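Local coordinates for protein cortical-lytic enzyme (Bacillus cereus, PDB 4S3J) that hydrolyses partially degraded spore cortex peptidoglycan during germination as an N-acetylglucosaminidase that recognises muramic acid delta-lactam, at residues I3-L17 with V29-G43. Residues are numbered along the deposited sequence; the frame is centred on the assembly and turned at random.
Sequences IQIVTVRSGDSVYSL and VKDNGLNPAETLVVG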
loop_
_atom_site.group_PDB
_atom_site.type_symbol
_atom_site.label_atom_id
_atom_site.label_comp_id
_atom_site.label_asym_id
_atom_site.label_seq_id
_atom_site.Cartn_x
_atom_site.Cartn_y
_atom_site.Cartn_z
ATOM N N ILE A 3 8.318 11.938 16.689
ATOM C CA ILE A 3 8.339 12.182 15.236
ATOM C C ILE A 3 7.109 12.891 14.702
ATOM O O ILE A 3 5.977 12.601 15.086
ATOM C CB ILE A 3 8.500 10.832 14.473
ATOM C CG1 ILE A 3 9.940 10.322 14.582
ATOM C CG2 ILE A 3 8.059 10.928 13.018
ATOM C CD1 ILE A 3 10.956 11.120 13.826
ATOM N N GLN A 4 7.351 13.788 13.754
ATOM C CA GLN A 4 6.285 14.405 12.989
ATOM C C GLN A 4 6.726 14.567 11.539
ATOM O O GLN A 4 7.917 14.464 11.215
ATOM C CB GLN A 4 5.873 15.735 13.586
ATOM C CG GLN A 4 6.823 16.881 13.336
ATOM C CD GLN A 4 6.176 18.185 13.687
ATOM O OE1 GLN A 4 6.248 18.643 14.843
ATOM N NE2 GLN A 4 5.493 18.776 12.724
ATOM N N ILE A 5 5.747 14.846 10.693
ATOM C CA ILE A 5 5.996 15.209 9.306
ATOM C C ILE A 5 6.222 16.733 9.206
ATOM O O ILE A 5 5.512 17.524 9.842
ATOM C CB ILE A 5 4.809 14.798 8.429
ATOM C CG1 ILE A 5 4.634 13.282 8.464
ATOM C CG2 ILE A 5 5.021 15.271 6.991
ATOM C CD1 ILE A 5 3.285 12.812 7.926
ATOM N N VAL A 6 7.245 17.141 8.458
ATOM C CA VAL A 6 7.538 18.551 8.181
ATOM C C VAL A 6 7.685 18.728 6.664
ATOM O O VAL A 6 8.384 17.941 6.015
ATOM C CB VAL A 6 8.824 19.027 8.883
ATOM C CG1 VAL A 6 9.147 20.474 8.511
ATOM C CG2 VAL A 6 8.662 18.915 10.381
ATOM N N THR A 7 7.052 19.758 6.109
ATOM C CA THR A 7 7.209 20.075 4.691
ATOM C C THR A 7 8.341 21.075 4.508
ATOM O O THR A 7 8.381 22.110 5.183
ATOM C CB THR A 7 5.900 20.654 4.100
ATOM O OG1 THR A 7 4.865 19.676 4.178
ATOM C CG2 THR A 7 6.045 21.020 2.637
ATOM N N VAL A 8 9.266 20.748 3.606
ATOM C CA VAL A 8 10.425 21.583 3.317
ATOM C C VAL A 8 9.987 22.927 2.713
ATOM O O VAL A 8 9.092 22.996 1.870
ATOM C CB VAL A 8 11.384 20.843 2.357
ATOM C CG1 VAL A 8 12.509 21.749 1.854
ATOM C CG2 VAL A 8 11.971 19.602 3.045
ATOM N N ARG A 9 10.579 23.991 3.235
ATOM C CA ARG A 9 10.349 25.374 2.777
ATOM C C ARG A 9 11.631 25.926 2.154
ATOM O O ARG A 9 12.732 25.399 2.370
ATOM C CB ARG A 9 9.882 26.248 3.926
ATOM C CG ARG A 9 8.512 25.800 4.435
ATOM C CD ARG A 9 7.938 26.639 5.573
ATOM N NE ARG A 9 8.891 26.935 6.629
ATOM C CZ ARG A 9 8.598 27.671 7.695
ATOM N NH1 ARG A 9 7.381 28.180 7.836
ATOM N NH2 ARG A 9 9.520 27.905 8.619
ATOM N N SER A 10 11.481 27.031 1.430
ATOM C CA SER A 10 12.607 27.683 0.759
ATOM C C SER A 10 13.772 27.952 1.706
ATOM O O SER A 10 13.597 28.548 2.767
ATOM C CB SER A 10 12.155 29.024 0.173
ATOM O OG SER A 10 11.034 28.863 -0.677
ATOM N N GLY A 11 14.958 27.498 1.321
ATOM C CA GLY A 11 16.157 27.736 2.114
ATOM C C GLY A 11 16.559 26.639 3.070
ATOM O O GLY A 11 17.672 26.645 3.606
ATOM N N ASP A 12 15.654 25.700 3.317
ATOM C CA ASP A 12 15.926 24.604 4.258
ATOM C C ASP A 12 17.016 23.650 3.769
ATOM O O ASP A 12 17.094 23.314 2.577
ATOM C CB ASP A 12 14.683 23.749 4.485
ATOM C CG ASP A 12 13.606 24.396 5.333
ATOM O OD1 ASP A 12 13.846 25.408 6.029
ATOM O OD2 ASP A 12 12.473 23.832 5.328
ATOM N N SER A 13 17.837 23.199 4.707
ATOM C CA SER A 13 18.770 22.089 4.509
ATOM C C SER A 13 18.632 21.109 5.673
ATOM O O SER A 13 17.969 21.410 6.665
ATOM C CB SER A 13 20.197 22.607 4.412
ATOM O OG SER A 13 20.616 23.194 5.644
ATOM N N VAL A 14 19.229 19.924 5.568
ATOM C CA VAL A 14 19.223 19.022 6.723
ATOM C C VAL A 14 19.883 19.703 7.921
ATOM O O VAL A 14 19.516 19.434 9.052
ATOM C CB VAL A 14 19.897 17.661 6.425
ATOM C CG1 VAL A 14 19.108 16.933 5.318
ATOM C CG2 VAL A 14 21.343 17.803 6.047
ATOM N N TYR A 15 20.869 20.562 7.662
ATOM C CA TYR A 15 21.573 21.268 8.728
ATOM C C TYR A 15 20.678 22.314 9.395
ATOM O O TYR A 15 20.568 22.362 10.633
ATOM C CB TYR A 15 22.817 21.930 8.137
ATOM C CG TYR A 15 23.797 20.922 7.568
ATOM C CD1 TYR A 15 24.686 20.217 8.382
ATOM C CD2 TYR A 15 23.772 20.612 6.216
ATOM C CE1 TYR A 15 25.543 19.275 7.847
ATOM C CE2 TYR A 15 24.605 19.675 5.680
ATOM C CZ TYR A 15 25.492 19.003 6.486
ATOM O OH TYR A 15 26.330 18.070 5.921
ATOM N N SER A 16 19.999 23.126 8.582
ATOM C CA SER A 16 19.162 24.171 9.145
ATOM C C SER A 16 17.950 23.575 9.857
ATOM O O SER A 16 17.563 24.074 10.918
ATOM C CB SER A 16 18.754 25.202 8.080
ATOM O OG SER A 16 17.845 24.696 7.111
ATOM N N LEU A 17 17.368 22.492 9.320
ATOM C CA LEU A 17 16.244 21.845 9.971
ATOM C C LEU A 17 16.648 21.199 11.277
ATOM O O LEU A 17 15.921 21.290 12.250
ATOM C CB LEU A 17 15.610 20.802 9.042
ATOM C CG LEU A 17 14.794 21.394 7.904
ATOM C CD1 LEU A 17 14.414 20.291 6.933
ATOM C CD2 LEU A 17 13.557 22.120 8.392
ATOM N N VAL A 29 18.841 12.606 7.745
ATOM C CA VAL A 29 19.296 11.893 6.564
ATOM C C VAL A 29 18.887 10.409 6.663
ATOM O O VAL A 29 18.351 9.853 5.711
ATOM C CB VAL A 29 20.836 12.017 6.388
ATOM C CG1 VAL A 29 21.345 11.035 5.359
ATOM C CG2 VAL A 29 21.221 13.446 5.994
ATOM N N LYS A 30 19.117 9.785 7.818
ATOM C CA LYS A 30 18.837 8.358 7.962
ATOM C C LYS A 30 17.346 8.074 7.873
ATOM O O LYS A 30 16.935 7.180 7.134
ATOM C CB LYS A 30 19.384 7.820 9.291
ATOM C CG LYS A 30 19.192 6.295 9.443
ATOM C CD LYS A 30 19.471 5.776 10.851
ATOM C CE LYS A 30 20.962 5.613 11.118
ATOM N NZ LYS A 30 21.536 4.438 10.385
ATOM N N ASP A 31 16.546 8.821 8.629
ATOM C CA ASP A 31 15.106 8.577 8.687
ATOM C C ASP A 31 14.406 8.766 7.356
ATOM O O ASP A 31 13.342 8.187 7.124
ATOM C CB ASP A 31 14.440 9.488 9.716
ATOM C CG ASP A 31 14.848 9.170 11.139
ATOM O OD1 ASP A 31 15.398 8.073 11.377
ATOM O OD2 ASP A 31 14.574 10.001 12.027
ATOM N N ASN A 32 14.975 9.591 6.491
ATOM C CA ASN A 32 14.340 9.914 5.226
ATOM C C ASN A 32 15.050 9.320 4.014
ATOM O O ASN A 32 14.711 9.665 2.872
ATOM C CB ASN A 32 14.247 11.431 5.104
ATOM C CG ASN A 32 13.291 12.014 6.116
ATOM O OD1 ASN A 32 12.085 11.983 5.929
ATOM N ND2 ASN A 32 13.832 12.542 7.209
ATOM N N GLY A 33 16.045 8.475 4.272
ATOM C CA GLY A 33 16.767 7.803 3.202
ATOM C C GLY A 33 17.381 8.783 2.228
ATOM O O GLY A 33 17.366 8.575 1.015
ATOM N N LEU A 34 17.914 9.879 2.752
ATOM C CA LEU A 34 18.496 10.874 1.894
ATOM C C LEU A 34 19.918 10.533 1.497
ATOM O O LEU A 34 20.638 9.853 2.222
ATOM C CB LEU A 34 18.520 12.237 2.584
ATOM C CG LEU A 34 17.181 12.740 3.119
ATOM C CD1 LEU A 34 17.378 14.072 3.855
ATOM C CD2 LEU A 34 16.198 12.922 1.994
ATOM N N ASN A 35 20.326 11.085 0.362
ATOM C CA ASN A 35 21.742 11.198 0.039
ATOM C C ASN A 35 22.206 12.485 0.682
ATOM O O ASN A 35 21.708 13.540 0.329
ATOM C CB ASN A 35 21.954 11.221 -1.469
ATOM C CG ASN A 35 23.413 11.400 -1.865
ATOM O OD1 ASN A 35 24.239 11.917 -1.105
ATOM N ND2 ASN A 35 23.737 10.963 -3.069
ATOM N N PRO A 36 23.144 12.405 1.647
ATOM C CA PRO A 36 23.457 13.587 2.452
ATOM C C PRO A 36 24.042 14.725 1.647
ATOM O O PRO A 36 24.040 15.873 2.112
ATOM C CB PRO A 36 24.486 13.054 3.475
ATOM C CG PRO A 36 25.064 11.841 2.860
ATOM C CD PRO A 36 23.943 11.234 2.058
ATOM N N ALA A 37 24.533 14.416 0.460
ATOM C CA ALA A 37 25.124 15.443 -0.389
ATOM C C ALA A 37 24.090 16.243 -1.184
ATOM O O ALA A 37 24.417 17.303 -1.698
ATOM C CB ALA A 37 26.128 14.807 -1.340
ATOM N N GLU A 38 22.852 15.765 -1.268
ATOM C CA GLU A 38 21.849 16.380 -2.129
ATOM C C GLU A 38 21.048 17.479 -1.427
ATOM O O GLU A 38 20.823 17.439 -0.220
ATOM C CB GLU A 38 20.888 15.298 -2.646
ATOM C CG GLU A 38 21.492 14.473 -3.780
ATOM C CD GLU A 38 20.647 13.285 -4.202
ATOM O OE1 GLU A 38 19.718 12.891 -3.468
ATOM O OE2 GLU A 38 20.938 12.725 -5.275
ATOM N N THR A 39 20.600 18.458 -2.206
ATOM C CA THR A 39 19.743 19.511 -1.713
ATOM C C THR A 39 18.353 18.972 -1.377
ATOM O O THR A 39 17.936 17.905 -1.883
ATOM C CB THR A 39 19.608 20.610 -2.757
ATOM O OG1 THR A 39 19.050 20.023 -3.936
ATOM C CG2 THR A 39 20.971 21.196 -3.084
ATOM N N LEU A 40 17.654 19.682 -0.494
ATOM C CA LEU A 40 16.240 19.433 -0.256
ATOM C C LEU A 40 15.395 20.153 -1.303
ATOM O O LEU A 40 15.765 21.220 -1.811
ATOM C CB LEU A 40 15.827 19.876 1.151
ATOM C CG LEU A 40 16.527 19.187 2.329
ATOM C CD1 LEU A 40 16.020 19.724 3.654
ATOM C CD2 LEU A 40 16.354 17.663 2.281
ATOM N N VAL A 41 14.240 19.568 -1.598
ATOM C CA VAL A 41 13.285 20.124 -2.535
ATOM C C VAL A 41 12.134 20.790 -1.797
ATOM O O VAL A 41 11.543 20.194 -0.910
ATOM C CB VAL A 41 12.747 19.005 -3.481
ATOM C CG1 VAL A 41 11.671 19.555 -4.427
ATOM C CG2 VAL A 41 13.868 18.403 -4.257
ATOM N N VAL A 42 11.824 22.044 -2.131
ATOM C CA VAL A 42 10.684 22.727 -1.531
ATOM C C VAL A 42 9.418 21.906 -1.786
ATOM O O VAL A 42 9.151 21.497 -2.924
ATOM C CB VAL A 42 10.528 24.170 -2.087
ATOM C CG1 VAL A 42 9.264 24.841 -1.558
ATOM C CG2 VAL A 42 11.735 24.972 -1.719
ATOM N N GLY A 43 8.655 21.630 -0.732
ATOM C CA GLY A 43 7.453 20.816 -0.844
ATOM C C GLY A 43 7.648 19.340 -0.537
ATOM O O GLY A 43 6.678 18.589 -0.432
HETATM O O HOH W 1 18.970 21.897 0.840
HETATM O O HOH W 2 15.760 23.910 0.082
#
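The carbonyl oxygen of Asp12 is gripped by two waters, each 2.9 Å from Asp12 O, that carry it across to the main chain of Leu40: one accepts from Leu40 N, the other gives a longer bond to Leu40 O. Water thus satisfies polar backbone groups where the two segments stand too far apart to pair directly. Further along they do meet, Gly43 N donating to Val8 O at 3.0 Å in a nearly straight bond (167°) that reaches the oxygen from above its carbonyl plane. Gly43 has a positive phi with psi near zero, backbone angles that glycine, lacking a CB, adopts without crowding the preceding carbonyl oxygen. The side chain of Leu40 fills the contact beside the water bridge. With CG anti to the carbonyl carbon (chi1 -61°), its branched end reaches the start of helix 14-21, where its two methyls serve separate neighbours, CD1 meeting Leu17 CD1 at 3.7 Å and CD2 facing Val14. Val8 crosses Leu40 at about a right angle, CG1 3.9 Å from Leu40 CB. This belongs to the first LysM domain, a βααβ fold whose strands 3-7 and 45-49 pair antiparallel; Leu46 of the second strand also packs on Val8 and Leu17. Ser13 and Ser16 form a capping box that starts helix 14-21, just where Val14 turns inward. Compact and beta-branched, Val14 turns CG1 to Leu34 CD1 at 3.6 Å, to Val29 CG2 at 4.1 Å and, more loosely, to Leu40 CD2. Gly33 ends helix 25-31 in a Schellman motif, bringing Leu34 back toward Val14.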